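Local coordinates for protein CocE/NonD family hydrolase (Staphylococcus aureus subsp. aureus COL, PDB 3III) that probably hydrolyses ester or amide bonds, being an alpha/beta-hydrolase of the CocE/NonD family with a beta-rich C-terminal domain, at residues Asn365-Thr370 with Ser378-Gln383; Trp414-Asp419 with Met543-Gly548; Met423-Gly428 with Val511-Ser516; Leu457-Arg462 with Leu482-Asp487. One frame throughout, in Å; residues are numbered along the deposited sequence. Where two conformers were deposited one is given.

Contact 1. Residues Asn365-Thr370 with Ser378-Gln383; sequences NAENHT and SAHVAQ
Ala366 and Ala382 mark the closest backbone approach, with 5.2 Å between their CA atoms, and the two segments share no hydrogen bond. The methyl groups meet here. Ala366 CB lies 3.5 Å from Ala382 CB, which is tight for two carbons.

The other half of the contact is a stack. Glu367 lays its carboxylate flat on the imidazole of His380, the two planes only 9° apart. Glu367 CD sits over the centre of the His380 ring, 3.4 Å above its plane. Both oxygens lie over this one face: OE2 of Glu367 is 3.3 Å from CD2 of His380, and OE1 is 3.4 Å from CE1. Glu367 CG, anti to the carbonyl carbon (chi1 -54°) with the chain extended beyond it, adds a CH-pi contact over the same face, 4.0 Å from the ring centroid. The acid meets the ring face and not an N-H, so this is no salt bridge. A negative group placed there may still favour a protonated imidazole.

Each segment also ties itself up. His380 ND1 donates to Ser378 O at 2.9 Å, with the acceptor tilted out of the ring plane, and this restrains the rotation of the ring. Asn365 OD1 accepts from Glu367 N at 3.1 Å, an Asx turn that shapes the start of the loop.

The contact lies on the surface. Residues 365-370 link strands 358-365 and 370-372. Residues 380-383 begin strand 380-385, which pairs with strand 541-546 through His380 to Thr546 and Ala382 to Ile544. Thr546 OG1 also bonds Ala366 N, joining the loop to the same strand.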
loop_
_atom_site.group_PDB
_atom_site.type_symbol
_atom_site.label_atom_id
_atom_site.label_comp_id
_atom_site.label_asym_id
_atom_site.label_seq_id
_atom_site.Cartn_x
_atom_site.Cartn_y
_atom_site.Cartn_z
ATOM N N ASN A 365 -3.640 -26.288 18.669
ATOM C CA ASN A 365 -4.366 -27.298 19.439
ATOM C C ASN A 365 -5.701 -26.651 19.862
ATOM O O ASN A 365 -5.705 -25.741 20.698
ATOM C CB ASN A 365 -3.552 -27.717 20.679
ATOM C CG ASN A 365 -4.234 -28.814 21.479
ATOM O OD1 ASN A 365 -5.381 -29.116 21.213
ATOM N ND2 ASN A 365 -3.504 -29.476 22.371
ATOM N N ALA A 366 -6.827 -27.141 19.320
ATOM C CA ALA A 366 -8.190 -26.603 19.599
ATOM C C ALA A 366 -8.674 -26.791 21.061
ATOM O O ALA A 366 -9.541 -26.024 21.535
ATOM C CB ALA A 366 -9.259 -27.251 18.619
ATOM N N GLU A 367 -8.099 -27.751 21.772
ATOM C CA GLU A 367 -8.546 -28.075 23.136
ATOM C C GLU A 367 -8.097 -27.094 24.187
ATOM O O GLU A 367 -8.788 -26.882 25.183
ATOM C CB GLU A 367 -8.021 -29.439 23.582
ATOM C CG GLU A 367 -8.341 -30.593 22.659
ATOM C CD GLU A 367 -8.231 -31.956 23.365
ATOM O OE1 GLU A 367 -7.136 -32.566 23.341
ATOM O OE2 GLU A 367 -9.239 -32.413 23.942
ATOM N N ASN A 368 -6.904 -26.533 23.996
ATOM C CA ASN A 368 -6.297 -25.696 25.032
ATOM C C ASN A 368 -5.759 -24.336 24.559
ATOM O O ASN A 368 -4.944 -23.723 25.253
ATOM C CB ASN A 368 -5.182 -26.513 25.704
ATOM C CG ASN A 368 -4.007 -26.802 24.755
ATOM O OD1 ASN A 368 -3.970 -26.295 23.618
ATOM N ND2 ASN A 368 -3.034 -27.570 25.233
ATOM N N HIS A 369 -6.316 -23.782 23.476
ATOM C CA HIS A 369 -5.863 -22.487 22.918
ATOM C C HIS A 369 -4.329 -22.312 22.825
ATOM O O HIS A 369 -3.804 -21.256 23.201
ATOM C CB HIS A 369 -6.543 -21.225 23.568
ATOM C CG HIS A 369 -6.458 -21.127 25.066
ATOM N ND1 HIS A 369 -5.348 -20.632 25.725
ATOM C CD2 HIS A 369 -7.379 -21.387 26.030
ATOM C CE1 HIS A 369 -5.569 -20.642 27.029
ATOM N NE2 HIS A 369 -6.792 -21.100 27.241
ATOM N N THR A 370 -3.620 -23.320 22.293
ATOM C CA THR A 370 -2.161 -23.237 22.189
ATOM C C THR A 370 -1.653 -23.417 20.795
ATOM O O THR A 370 -2.304 -24.043 19.962
ATOM C CB THR A 370 -1.422 -24.237 23.093
ATOM O OG1 THR A 370 -1.747 -25.582 22.726
ATOM C CG2 THR A 370 -1.806 -23.974 24.543
ATOM N N SER A 378 -3.782 -36.120 18.078
ATOM C CA SER A 378 -5.182 -36.515 17.897
ATOM C C SER A 378 -6.184 -35.359 17.548
ATOM O O SER A 378 -6.121 -34.212 18.065
ATOM C CB SER A 378 -5.634 -37.366 19.073
ATOM O OG SER A 378 -5.913 -36.585 20.195
ATOM N N ALA A 379 -7.062 -35.695 16.605
ATOM C CA ALA A 379 -7.960 -34.752 15.951
ATOM C C ALA A 379 -9.012 -34.311 16.958
ATOM O O ALA A 379 -9.623 -35.145 17.613
ATOM C CB ALA A 379 -8.606 -35.389 14.729
ATOM N N HIS A 380 -9.111 -32.990 17.135
ATOM C CA HIS A 380 -10.150 -32.336 17.932
ATOM C C HIS A 380 -10.694 -31.150 17.201
ATOM O O HIS A 380 -10.105 -30.705 16.254
ATOM C CB HIS A 380 -9.625 -31.881 19.281
ATOM C CG HIS A 380 -9.350 -33.036 20.162
ATOM N ND1 HIS A 380 -8.159 -33.733 20.097
ATOM C CD2 HIS A 380 -10.158 -33.731 21.003
ATOM C CE1 HIS A 380 -8.221 -34.752 20.946
ATOM N NE2 HIS A 380 -9.419 -34.764 21.507
ATOM N N VAL A 381 -11.846 -30.672 17.650
ATOM C CA VAL A 381 -12.534 -29.607 16.953
ATOM C C VAL A 381 -12.913 -28.477 17.889
ATOM O O VAL A 381 -13.365 -28.712 18.978
ATOM C CB VAL A 381 -13.731 -30.144 16.200
ATOM C CG1 VAL A 381 -14.784 -30.719 17.152
ATOM C CG2 VAL A 381 -14.293 -29.059 15.269
ATOM N N ALA A 382 -12.698 -27.244 17.452
ATOM C CA ALA A 382 -13.170 -26.069 18.183
ATOM C C ALA A 382 -14.168 -25.328 17.310
ATOM O O ALA A 382 -14.296 -25.591 16.094
ATOM C CB ALA A 382 -12.039 -25.163 18.528
ATOM N N GLN A 383 -14.849 -24.368 17.924
ATOM C CA GLN A 383 -16.092 -23.870 17.372
ATOM C C GLN A 383 -16.293 -22.425 17.798
ATOM O O GLN A 383 -15.935 -22.070 18.920
ATOM C CB GLN A 383 -17.169 -24.738 17.930
ATOM C CG GLN A 383 -18.436 -24.700 17.218
ATOM C CD GLN A 383 -19.444 -25.643 17.829
ATOM O OE1 GLN A 383 -19.658 -26.729 17.312
ATOM N NE2 GLN A 383 -20.061 -25.244 18.931
#

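Contact 2. Residues Trp414-Asp419 with Met543-Gly548; sequences WVSTKD and MIYTGG
The ring of Tyr545 turns its edge to the neighbouring strand, with Trp414 O and Ser416 N near its plane. Tyr550, from a nearby loop, meets this ring with the planes at about 45°, and makes an edge-to-face contact with the indole of Trp414. The indole N-H bonds Asp551. At the tip of Tyr545, OH and Ser416 OG form a 2.7 Å hydrogen bond in which either could donate. Ser416 OG stands between its backbone N and carbonyl carbon (chi1 73°), on the side where the phenol arrives.

On the face opposite to Trp414, Ser416, Met543 and Tyr545, Val415 and Ile544 lie side by side. Val415 CG1 comes within 3.3 Å of Ile544 CD1, a close fit.

The backbones run antiparallel, and the axes of strand segments 414-417 and 543-546 approach to 4.7 Å. Tyr545 N bonds Trp414 O at 2.7 Å, nearly straight at 174°. Ser416 and Met543, a selenomethionine, form a hydrogen-bonded pair: Met543 N reaches Ser416 O at 3.0 Å, and the return bond from Ser416 N to Met543 O is longer at 3.3 Å. Between them, Val415 and Ile544 are a non-hydrogen-bonded pair.

Both strands have a second neighbour in this antiparallel sheet. Strand 408-417 also pairs with strand 490-503, where Val415 bonds Val490. Strand 541-546 is flanked on its other side by strand 380-385.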
loop_
_atom_site.group_PDB
_atom_site.type_symbol
_atom_site.label_atom_id
_atom_site.label_comp_id
_atom_site.label_asym_id
_atom_site.label_seq_id
_atom_site.Cartn_x
_atom_site.Cartn_y
_atom_site.Cartn_z
ATOM N N TRP A 414 -7.925 -26.470 9.047
ATOM C CA TRP A 414 -8.948 -27.345 8.579
ATOM C C TRP A 414 -10.314 -26.915 9.142
ATOM O O TRP A 414 -10.481 -26.754 10.346
ATOM C CB TRP A 414 -8.624 -28.797 8.934
ATOM C CG TRP A 414 -7.378 -29.307 8.273
ATOM C CD1 TRP A 414 -6.087 -29.077 8.655
ATOM C CD2 TRP A 414 -7.314 -30.196 7.160
ATOM N NE1 TRP A 414 -5.228 -29.752 7.822
ATOM C CE2 TRP A 414 -5.948 -30.406 6.873
ATOM C CE3 TRP A 414 -8.273 -30.750 6.318
ATOM C CZ2 TRP A 414 -5.521 -31.225 5.842
ATOM C CZ3 TRP A 414 -7.857 -31.564 5.264
ATOM C CH2 TRP A 414 -6.484 -31.784 5.031
ATOM N N VAL A 415 -11.293 -26.717 8.253
ATOM C CA VAL A 415 -12.513 -26.032 8.627
ATOM C C VAL A 415 -13.743 -26.710 7.987
ATOM O O VAL A 415 -13.641 -27.384 6.926
ATOM C CB VAL A 415 -12.461 -24.547 8.196
ATOM C CG1 VAL A 415 -11.278 -23.743 8.826
ATOM C CG2 VAL A 415 -12.487 -24.418 6.652
ATOM N N SER A 416 -14.904 -26.557 8.642
ATOM C CA SER A 416 -16.184 -26.941 8.105
ATOM C C SER A 416 -17.282 -26.070 8.692
ATOM O O SER A 416 -17.082 -25.420 9.681
ATOM C CB SER A 416 -16.535 -28.388 8.430
ATOM O OG SER A 416 -16.880 -28.514 9.802
ATOM N N THR A 417 -18.470 -26.131 8.093
ATOM C CA THR A 417 -19.624 -25.350 8.520
ATOM C C THR A 417 -20.881 -26.197 8.203
ATOM O O THR A 417 -20.888 -27.052 7.321
ATOM C CB THR A 417 -19.703 -23.944 7.829
ATOM O OG1 THR A 417 -20.839 -23.218 8.315
ATOM C CG2 THR A 417 -19.825 -24.068 6.286
ATOM N N LYS A 418 -21.914 -25.999 8.999
ATOM C CA LYS A 418 -23.125 -26.734 8.850
ATOM C C LYS A 418 -24.254 -25.930 8.250
ATOM O O LYS A 418 -25.106 -26.509 7.559
ATOM C CB LYS A 418 -23.563 -27.257 10.201
ATOM C CG LYS A 418 -23.566 -28.725 10.231
ATOM C CD LYS A 418 -23.872 -29.278 11.636
ATOM C CE LYS A 418 -25.290 -28.953 12.084
ATOM N NZ LYS A 418 -25.425 -29.039 13.592
ATOM N N ASP A 419 -24.305 -24.633 8.545
ATOM C CA ASP A 419 -25.471 -23.804 8.216
ATOM C C ASP A 419 -25.342 -22.958 6.985
ATOM O O ASP A 419 -26.273 -22.210 6.658
ATOM C CB ASP A 419 -25.781 -22.846 9.355
ATOM C CG ASP A 419 -26.273 -23.536 10.592
ATOM O OD1 ASP A 419 -26.500 -24.771 10.578
ATOM O OD2 ASP A 419 -26.451 -22.800 11.586
HETATM N N MSE A 543 -16.521 -24.460 12.473
HETATM C CA MSE A 543 -15.670 -25.491 13.078
HETATM C C MSE A 543 -14.239 -25.361 12.631
HETATM O O MSE A 543 -14.007 -25.162 11.457
HETATM C CB MSE A 543 -16.111 -26.848 12.581
HETATM C CG MSE A 543 -17.565 -27.011 12.702
HETATM SE SE MSE A 543 -17.860 -27.529 14.488
HETATM C CE MSE A 543 -17.912 -29.472 14.143
ATOM N N ILE A 544 -13.295 -25.544 13.554
ATOM C CA ILE A 544 -11.851 -25.512 13.247
ATOM C C ILE A 544 -11.192 -26.795 13.820
ATOM O O ILE A 544 -11.278 -27.080 15.008
ATOM C CB ILE A 544 -11.150 -24.263 13.881
ATOM C CG1 ILE A 544 -11.794 -22.953 13.428
ATOM C CG2 ILE A 544 -9.662 -24.211 13.533
ATOM C CD1 ILE A 544 -11.885 -22.795 11.955
ATOM N N TYR A 545 -10.583 -27.588 12.953
ATOM C CA TYR A 545 -10.062 -28.884 13.338
ATOM C C TYR A 545 -8.552 -28.831 13.489
ATOM O O TYR A 545 -7.858 -28.243 12.675
ATOM C CB TYR A 545 -10.438 -29.926 12.286
ATOM C CG TYR A 545 -11.900 -30.069 12.084
ATOM C CD1 TYR A 545 -12.610 -31.092 12.691
ATOM C CD2 TYR A 545 -12.578 -29.203 11.263
ATOM C CE1 TYR A 545 -13.982 -31.245 12.505
ATOM C CE2 TYR A 545 -13.945 -29.334 11.067
ATOM C CZ TYR A 545 -14.627 -30.340 11.679
ATOM O OH TYR A 545 -15.968 -30.451 11.444
ATOM N N THR A 546 -8.053 -29.438 14.557
ATOM C CA THR A 546 -6.625 -29.495 14.801
ATOM C C THR A 546 -6.240 -30.901 15.221
ATOM O O THR A 546 -7.078 -31.658 15.779
ATOM C CB THR A 546 -6.250 -28.547 15.915
ATOM O OG1 THR A 546 -6.871 -28.971 17.135
ATOM C CG2 THR A 546 -6.665 -27.089 15.563
ATOM N N GLY A 547 -4.986 -31.261 14.951
ATOM C CA GLY A 547 -4.447 -32.543 15.419
ATOM C C GLY A 547 -4.667 -33.680 14.446
ATOM O O GLY A 547 -5.589 -33.651 13.624
ATOM N N GLY A 548 -3.834 -34.715 14.565
ATOM C CA GLY A 548 -3.959 -35.907 13.687
ATOM C C GLY A 548 -3.748 -35.488 12.237
ATOM O O GLY A 548 -2.851 -34.719 11.959
#

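Contact 3. Residues Met423-Gly428 with Val511-Ser516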
loop_
_atom_site.group_PDB
_atom_site.type_symbol
_atom_site.label_atom_id
_atom_site.label_comp_id
_atom_site.label_asym_id
_atom_site.label_seq_id
_atom_site.Cartn_x
_atom_site.Cartn_y
_atom_site.Cartn_z
HETATM N N MSE A 423 -17.784 -19.889 3.992
HETATM C CA MSE A 423 -17.321 -19.288 5.215
HETATM C C MSE A 423 -16.418 -18.093 4.893
HETATM O O MSE A 423 -15.592 -18.171 4.006
HETATM C CB MSE A 423 -16.503 -20.300 6.028
HETATM C CG MSE A 423 -17.254 -21.563 6.307
HETATM SE SE MSE A 423 -16.023 -22.965 6.971
HETATM C CE MSE A 423 -15.714 -22.271 8.849
ATOM N N ASP A 424 -16.608 -17.009 5.621
ATOM C CA ASP A 424 -15.682 -15.915 5.609
ATOM C C ASP A 424 -14.843 -15.982 6.877
ATOM O O ASP A 424 -15.377 -15.814 7.971
ATOM C CB ASP A 424 -16.434 -14.570 5.509
ATOM C CG ASP A 424 -16.996 -14.322 4.098
ATOM O OD1 ASP A 424 -16.375 -14.828 3.148
ATOM O OD2 ASP A 424 -17.992 -13.574 3.934
ATOM N N LEU A 425 -13.518 -16.168 6.700
ATOM C CA LEU A 425 -12.595 -16.315 7.820
ATOM C C LEU A 425 -11.704 -15.056 7.911
ATOM O O LEU A 425 -11.152 -14.575 6.904
ATOM C CB LEU A 425 -11.716 -17.541 7.651
ATOM C CG LEU A 425 -12.342 -18.942 7.499
ATOM C CD1 LEU A 425 -11.269 -20.022 7.164
ATOM C CD2 LEU A 425 -13.045 -19.302 8.751
ATOM N N PHE A 426 -11.622 -14.541 9.127
ATOM C CA PHE A 426 -10.876 -13.357 9.465
ATOM C C PHE A 426 -9.787 -13.823 10.407
ATOM O O PHE A 426 -10.062 -14.386 11.458
ATOM C CB PHE A 426 -11.783 -12.356 10.174
ATOM C CG PHE A 426 -12.873 -11.755 9.276
ATOM C CD1 PHE A 426 -12.783 -10.472 8.835
ATOM C CD2 PHE A 426 -13.987 -12.499 8.895
ATOM C CE1 PHE A 426 -13.753 -9.891 7.976
ATOM C CE2 PHE A 426 -14.989 -11.921 8.072
ATOM C CZ PHE A 426 -14.897 -10.627 7.627
ATOM N N ALA A 427 -8.549 -13.668 9.983
ATOM C CA ALA A 427 -7.385 -14.036 10.791
ATOM C C ALA A 427 -6.641 -12.828 11.260
ATOM O O ALA A 427 -6.571 -11.774 10.584
ATOM C CB ALA A 427 -6.477 -14.929 10.034
ATOM N N GLY A 428 -6.056 -12.971 12.450
ATOM C CA GLY A 428 -5.187 -11.990 12.975
ATOM C C GLY A 428 -4.061 -12.522 13.827
ATOM O O GLY A 428 -4.180 -13.586 14.459
ATOM N N VAL A 511 -2.686 -16.097 17.675
ATOM C CA VAL A 511 -3.494 -16.193 16.489
ATOM C C VAL A 511 -4.960 -16.096 16.907
ATOM O O VAL A 511 -5.383 -16.819 17.797
ATOM C CB VAL A 511 -3.334 -17.572 15.815
ATOM C CG1 VAL A 511 -4.445 -17.751 14.778
ATOM C CG2 VAL A 511 -2.014 -17.692 15.195
ATOM N N VAL A 512 -5.755 -15.299 16.190
ATOM C CA VAL A 512 -7.184 -15.189 16.417
ATOM C C VAL A 512 -7.870 -15.539 15.087
ATOM O O VAL A 512 -7.435 -15.085 14.031
ATOM C CB VAL A 512 -7.583 -13.756 16.781
ATOM C CG1 VAL A 512 -9.104 -13.628 16.934
ATOM C CG2 VAL A 512 -6.830 -13.271 18.033
ATOM N N VAL A 513 -8.934 -16.339 15.148
ATOM C CA VAL A 513 -9.757 -16.640 13.996
ATOM C C VAL A 513 -11.196 -16.302 14.372
ATOM O O VAL A 513 -11.696 -16.703 15.453
ATOM C CB VAL A 513 -9.594 -18.108 13.550
ATOM C CG1 VAL A 513 -10.485 -18.384 12.274
ATOM C CG2 VAL A 513 -8.152 -18.444 13.277
ATOM N N LYS A 514 -11.922 -15.652 13.467
ATOM C CA LYS A 514 -13.210 -15.098 13.820
ATOM C C LYS A 514 -14.066 -14.969 12.563
ATOM O O LYS A 514 -13.549 -14.969 11.439
ATOM C CB LYS A 514 -12.914 -13.683 14.377
ATOM C CG LYS A 514 -14.038 -13.059 15.126
ATOM C CD LYS A 514 -13.605 -11.692 15.661
ATOM C CE LYS A 514 -14.623 -11.176 16.608
ATOM N NZ LYS A 514 -14.648 -9.703 16.696
ATOM N N GLY A 515 -15.376 -14.796 12.739
ATOM C CA GLY A 515 -16.257 -14.598 11.585
ATOM C C GLY A 515 -16.502 -13.177 11.174
ATOM O O GLY A 515 -17.378 -12.911 10.315
ATOM N N SER A 516 -15.766 -12.258 11.771
ATOM C CA SER A 516 -15.886 -10.841 11.439
ATOM C C SER A 516 -14.586 -10.115 11.822
ATOM O O SER A 516 -13.669 -10.731 12.364
ATOM C CB SER A 516 -17.157 -10.226 12.111
ATOM O OG SER A 516 -17.116 -10.370 13.519
#
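Phe426 packs its ring against the chain where residues 511-516 leave their strand. Ser516 C lies 3.4 Å above the ring plane, offset toward the rim, and Ser516 O is 3.3 Å from Phe426 CB. Phe426 CG stands anti to the carbonyl carbon (chi1 -68°) and is also 3.3 Å from Ser516 O. CE2 of Phe426 comes 3.4 Å from Gly515 O. Trp456 of the next strand also meets the ring, with the planes at about 75°.

Phe426 and Lys514 form a hydrogen-bonded antiparallel pair, with Phe426 N 3.0 Å from Lys514 O and a matching bond back. Gly428 and Val512 repeat this, with Val512 N 2.9 Å from Gly428 O. Ala427 and Val513 lie between as a non-hydrogen-bonded pair.

The face bearing Leu425 and Val513 is looser across this pair of strands. Leu425 CD2 only just reaches Val513 CG1, at 4.5 Å. These side chains instead turn to the second sheet, Leu425 to Val492 and Ile494, Val513 to Leu411. Ser516 alone among the touching residues is partly exposed. Lys514 leads its amine away from strand 424-428, to the carbonyls of Lys389 and Glu517.

Two antiparallel sheets packed face to face in this way are characteristic of a beta sandwich, consistent with the jelly-roll-like C-terminal domain of X-Pro dipeptidyl-peptidase relatives.

Contact 4. Residues Leu457-Arg462 with Leu482-Asp487; sequences LRVSHR and LKLSQD
A short 3-10 turn closes strand 447-458, and through it Ser460 and Arg462 hold the returning loop at Leu482. Leu482 N donates to Ser460 O at 2.8 Å, nearly straight at 173° and on a lone pair of the carbonyl.

Arg462 supplies the second grip. Its CG takes the crowded position between backbone N and carbonyl carbon (chi1 67°), and the chain then runs extended to NE. NH1 has two carbonyl acceptors. It reaches Leu482 O at 2.9 Å, again on a lone pair, and Val459 O at 3.0 Å. Both oxygens lie close to the guanidinium plane. Val459 O thus takes two donors, since Arg462 N also bonds it, and the two come from opposite faces of the carbonyl plane. NH2 of Arg462 donates to a water at 2.9 Å, which in turn bonds Lys483 O. Leu482 CD1 lies loosely over one guanidinium face, offset toward the rim, and Leu484 CD2 is over the opposite face near NH1. Leu482 CB comes closer, 3.5 Å from Arg462 NH1.

In the fold, this turn lies where strand 447-458 leaves its five-stranded sheet, and the loop leads on to strand 490-503 of the other sheet of the sandwich. Asp422 accepts a hydrogen bond from Ser460 OG and forms a salt bridge with Lys483 NZ. The aliphatic part of Lys483 passes Ser460, with CD 3.9 Å from Ser460 CB.

Deeper in, Val459 and Leu484 cross at about a right angle. Val459 CG1 touches Leu484 CD1 at 4.0 Å, and both side chains pack on Val490.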
loop_
_atom_site.group_PDB
_atom_site.type_symbol
_atom_site.label_atom_id
_atom_site.label_comp_id
_atom_site.label_asym_id
_atom_site.label_seq_id
_atom_site.Cartn_x
_atom_site.Cartn_y
_atom_site.Cartn_z
ATOM N N LEU A 457 -9.931 -14.842 4.293
ATOM C CA LEU A 457 -10.240 -15.744 3.199
ATOM C C LEU A 457 -11.719 -16.162 3.173
ATOM O O LEU A 457 -12.253 -16.552 4.169
ATOM C CB LEU A 457 -9.406 -17.013 3.313
ATOM C CG LEU A 457 -9.569 -18.030 2.160
ATOM C CD1 LEU A 457 -9.002 -17.436 0.829
ATOM C CD2 LEU A 457 -8.919 -19.392 2.520
ATOM N N ARG A 458 -12.316 -16.129 1.996
ATOM C CA ARG A 458 -13.607 -16.756 1.744
ATOM C C ARG A 458 -13.280 -18.183 1.287
ATOM O O ARG A 458 -12.511 -18.433 0.329
ATOM C CB ARG A 458 -14.394 -15.937 0.726
ATOM C CG ARG A 458 -15.761 -16.536 0.344
ATOM C CD ARG A 458 -16.620 -15.512 -0.362
ATOM N NE ARG A 458 -17.154 -14.538 0.585
ATOM C CZ ARG A 458 -17.948 -13.533 0.274
ATOM N NH1 ARG A 458 -18.337 -13.317 -0.968
ATOM N NH2 ARG A 458 -18.349 -12.716 1.227
ATOM N N VAL A 459 -13.783 -19.144 2.047
ATOM C CA VAL A 459 -13.347 -20.535 1.893
ATOM C C VAL A 459 -13.703 -21.133 0.522
ATOM O O VAL A 459 -12.964 -21.953 -0.010
ATOM C CB VAL A 459 -13.831 -21.378 3.126
ATOM C CG1 VAL A 459 -13.602 -22.888 2.944
ATOM C CG2 VAL A 459 -13.123 -20.837 4.398
ATOM N N SER A 460 -14.803 -20.707 -0.091
ATOM C CA SER A 460 -15.081 -21.136 -1.478
ATOM C C SER A 460 -13.974 -20.674 -2.475
ATOM O O SER A 460 -13.831 -21.241 -3.554
ATOM C CB SER A 460 -16.450 -20.665 -1.960
ATOM O OG SER A 460 -16.466 -19.274 -2.078
ATOM N N HIS A 461 -13.150 -19.719 -2.058
ATOM C CA HIS A 461 -12.012 -19.243 -2.864
ATOM C C HIS A 461 -10.664 -19.837 -2.476
ATOM O O HIS A 461 -9.598 -19.321 -2.869
ATOM C CB HIS A 461 -11.937 -17.725 -2.713
ATOM C CG HIS A 461 -13.059 -17.005 -3.391
ATOM N ND1 HIS A 461 -12.866 -15.892 -4.197
ATOM C CD2 HIS A 461 -14.386 -17.259 -3.409
ATOM C CE1 HIS A 461 -14.035 -15.478 -4.652
ATOM N NE2 HIS A 461 -14.976 -16.294 -4.196
ATOM N N ARG A 462 -10.679 -20.899 -1.694
ATOM C CA ARG A 462 -9.429 -21.458 -1.132
ATOM C C ARG A 462 -8.417 -22.077 -2.110
ATOM O O ARG A 462 -7.280 -22.410 -1.717
ATOM C CB ARG A 462 -9.778 -22.561 -0.111
ATOM C CG ARG A 462 -10.421 -23.780 -0.734
ATOM C CD ARG A 462 -10.979 -24.731 0.365
ATOM N NE ARG A 462 -11.703 -25.885 -0.207
ATOM C CZ ARG A 462 -12.954 -25.865 -0.671
ATOM N NH1 ARG A 462 -13.699 -24.764 -0.648
ATOM N NH2 ARG A 462 -13.463 -26.963 -1.161
ATOM N N LEU A 482 -15.543 -22.979 -4.843
ATOM C CA LEU A 482 -15.731 -24.338 -4.409
ATOM C C LEU A 482 -16.635 -24.311 -3.181
ATOM O O LEU A 482 -16.152 -24.257 -2.053
ATOM C CB LEU A 482 -14.392 -25.007 -4.087
ATOM C CG LEU A 482 -13.535 -25.260 -5.354
ATOM C CD1 LEU A 482 -12.134 -25.826 -4.974
ATOM C CD2 LEU A 482 -14.282 -26.106 -6.389
ATOM N N LYS A 483 -17.955 -24.336 -3.393
ATOM C CA LYS A 483 -18.886 -24.183 -2.268
ATOM C C LYS A 483 -18.851 -25.446 -1.417
ATOM O O LYS A 483 -18.422 -26.535 -1.854
ATOM C CB LYS A 483 -20.310 -23.793 -2.744
ATOM C CG LYS A 483 -20.439 -22.334 -3.383
ATOM C CD LYS A 483 -20.260 -21.176 -2.337
ATOM C CE LYS A 483 -20.759 -19.803 -2.863
ATOM N NZ LYS A 483 -20.454 -18.586 -1.983
ATOM N N LEU A 484 -19.294 -25.331 -0.189
ATOM C CA LEU A 484 -19.159 -26.462 0.738
ATOM C C LEU A 484 -20.472 -27.210 0.963
ATOM O O LEU A 484 -21.535 -26.614 0.875
ATOM C CB LEU A 484 -18.657 -25.972 2.099
ATOM C CG LEU A 484 -17.330 -25.220 2.203
ATOM C CD1 LEU A 484 -17.261 -24.352 3.495
ATOM C CD2 LEU A 484 -16.142 -26.145 2.087
ATOM N N SER A 485 -20.362 -28.501 1.280
ATOM C CA SER A 485 -21.465 -29.319 1.823
ATOM C C SER A 485 -21.478 -29.326 3.352
ATOM O O SER A 485 -20.459 -29.055 4.012
ATOM C CB SER A 485 -21.362 -30.761 1.354
ATOM O OG SER A 485 -21.362 -30.832 -0.044
ATOM N N GLN A 486 -22.632 -29.634 3.934
ATOM C CA GLN A 486 -22.678 -29.751 5.395
ATOM C C GLN A 486 -21.580 -30.663 5.906
ATOM O O GLN A 486 -21.414 -31.803 5.442
ATOM C CB GLN A 486 -24.031 -30.263 5.899
ATOM C CG GLN A 486 -25.108 -29.235 5.725
ATOM C CD GLN A 486 -26.394 -29.627 6.355
ATOM O OE1 GLN A 486 -26.430 -30.322 7.387
ATOM N NE2 GLN A 486 -27.484 -29.223 5.725
ATOM N N ASP A 487 -20.811 -30.114 6.846
ATOM C CA ASP A 487 -19.724 -30.834 7.505
ATOM C C ASP A 487 -18.582 -31.316 6.587
ATOM O O ASP A 487 -17.746 -32.117 7.023
ATOM C CB ASP A 487 -20.303 -31.970 8.348
ATOM C CG ASP A 487 -21.176 -31.440 9.478
ATOM O OD1 ASP A 487 -20.871 -30.342 10.006
ATOM O OD2 ASP A 487 -22.192 -32.072 9.809
HETATM O O HOH W 1 -16.132 -27.894 -1.888
#

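All four contacts belong to the beta-rich C-terminal domain, and none of the described residues is known to form an active site or bind a ligand. Contacts 1 and 2 are neighbours in one sheet, with centres 10 Å apart; Ala382 O and Ile544 N are 2.7 Å apart. Contact 3 lies in the facing sheet, 13 Å from contact 2 between centres. Selenomethionine Met423 of contact 3 packs against contact 2, its SE 3.8 Å from Val415 CG2. Contact 4 joins both sheets. Arg458 NE forms a 2.7 Å salt bridge with Asp424 OD1 of contact 3, and Asp487 N lies 3.1 Å from Thr417 O of contact 2. Contacts 1 and 4 do not touch, their centres being 21 Å apart.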